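Local coordinates for glucose-6-phosphate isomerase like protein (PDB 1WIW) that probably binds phosphorylated sugars and may interconvert them as a glucose-6-phosphate or mannose-6-phosphate isomerase of the PGI/PMI family, at the interface of chains A and B. Coordinates in Å, arbitrary orientation; residue numbers count along the deposited sequence, not the author numbering. Chains: chain A/B, Glucose-6-phosphate isomerase like protein.

The interface of chains A and B. Residues chain A 194-197, 200-201; chain B 177, 180-181, 184.
A:Pro195 lies against one flank of helix 174-185 of chain B, its ring lodged between the side chains of B:Gln180 and B:Thr181. The apolar part of the contact centres on this ring. B:Gln180, fully extended with CG anti to the backbone N (chi1 -176°), passes at about a right angle to the proline, and its amide nitrogen NE2 makes van der Waals contact with A:Pro195 CB at 3.3 Å. The same extended chain reaches A:Phe201, where its methylene CG packs 3.7 Å from ring atom CE1. The amide plane is turned 67° from the phenyl plane. Its oxygen OE1 sits above the ring plane, just outside the CE1-CZ rim and 3.6 Å from A:Phe201 CZ. Within chain A, A:Pro195 CD covers one face of the phenyl ring towards its rim. One turn beyond B:Gln180 on helix 174-185, the methyl CB of B:Ala184 meets A:Phe201 CD1 at 3.6 Å.

Polar contact is made through water. The hydroxyl OG1 of B:Thr181 binds two waters. One lies 2.6 Å from OG1 and accepts from the backbone N of A:Ser197. The second, 2.9 Å from OG1, also meets the A:Ser197 carbonyl O and the carboxylate OE1 of A:Glu200. B:Thr181 keeps OG1 beside its backbone N (chi1 -74°), which sends OG1 to the waters and leaves CG2 anti to that N, where the methyl touches A:Glu200 OE1.

The patch joins a proline-rich loop and the start of helix 198-204 to a helix of the second copy, contributing to a possible dimer interface.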
# COMPACT_ATOMS: atom_id res chain seq x y z
N PRO A 194 -1.53 5.12 -3.84
CA PRO A 194 -0.23 5.04 -4.49
C PRO A 194 0.73 4.10 -3.76
O PRO A 194 0.50 3.74 -2.60
CB PRO A 194 0.25 6.48 -4.47
CG PRO A 194 -0.28 6.97 -3.15
CD PRO A 194 -1.69 6.41 -3.12
N PRO A 195 1.81 3.67 -4.43
CA PRO A 195 2.78 2.78 -3.79
C PRO A 195 3.65 3.61 -2.84
O PRO A 195 3.48 4.82 -2.74
CB PRO A 195 3.57 2.25 -4.98
CG PRO A 195 3.60 3.43 -5.90
CD PRO A 195 2.17 3.92 -5.84
N PRO A 196 4.58 2.96 -2.12
CA PRO A 196 5.45 3.67 -1.18
C PRO A 196 6.10 4.91 -1.81
O PRO A 196 6.14 5.98 -1.20
CB PRO A 196 6.45 2.60 -0.78
CG PRO A 196 5.58 1.38 -0.73
CD PRO A 196 4.80 1.50 -2.02
N SER A 197 6.62 4.76 -3.03
CA SER A 197 7.23 5.90 -3.73
C SER A 197 6.10 6.64 -4.44
O SER A 197 6.03 6.66 -5.67
CB SER A 197 8.27 5.41 -4.74
OG SER A 197 9.40 4.88 -4.07
N GLU A 200 6.74 9.78 -7.00
CA GLU A 200 7.29 9.23 -8.23
C GLU A 200 6.15 8.71 -9.11
O GLU A 200 6.08 8.97 -10.31
CB GLU A 200 8.25 8.09 -7.90
CG GLU A 200 8.92 7.45 -9.11
CD GLU A 200 9.76 6.25 -8.73
OE1 GLU A 200 9.19 5.15 -8.56
OE2 GLU A 200 10.98 6.41 -8.59
N PHE A 201 5.25 7.95 -8.46
CA PHE A 201 4.07 7.33 -9.08
C PHE A 201 3.18 8.39 -9.75
O PHE A 201 2.70 8.19 -10.87
CB PHE A 201 3.29 6.58 -7.98
CG PHE A 201 1.98 5.98 -8.43
CD1 PHE A 201 1.95 4.79 -9.15
CD2 PHE A 201 0.78 6.58 -8.07
CE1 PHE A 201 0.73 4.20 -9.51
CE2 PHE A 201 -0.44 6.00 -8.42
CZ PHE A 201 -0.46 4.81 -9.14
N GLY B 177 3.09 -3.30 -4.22
CA GLY B 177 3.52 -1.92 -4.28
C GLY B 177 4.74 -1.75 -5.16
O GLY B 177 4.83 -0.78 -5.92
N GLN B 180 3.59 -2.07 -8.71
CA GLN B 180 2.80 -0.89 -9.08
C GLN B 180 3.80 0.20 -9.49
O GLN B 180 3.58 0.94 -10.46
CB GLN B 180 1.97 -0.40 -7.89
CG GLN B 180 1.05 0.78 -8.19
CD GLN B 180 0.24 1.21 -6.98
OE1 GLN B 180 -0.79 1.89 -7.11
NE2 GLN B 180 0.70 0.83 -5.79
N THR B 181 4.90 0.29 -8.74
CA THR B 181 5.94 1.27 -9.01
C THR B 181 6.65 1.00 -10.33
O THR B 181 6.99 1.93 -11.07
CB THR B 181 6.97 1.29 -7.85
OG1 THR B 181 6.40 1.96 -6.72
CG2 THR B 181 8.25 2.02 -8.26
N ALA B 184 4.54 2.26 -13.20
CA ALA B 184 4.45 3.71 -13.31
C ALA B 184 5.77 4.25 -13.86
O ALA B 184 5.78 5.05 -14.79
CB ALA B 184 4.16 4.33 -11.94
O HOH W 1 7.26 2.30 -4.26
O HOH W 2 6.55 4.70 -7.66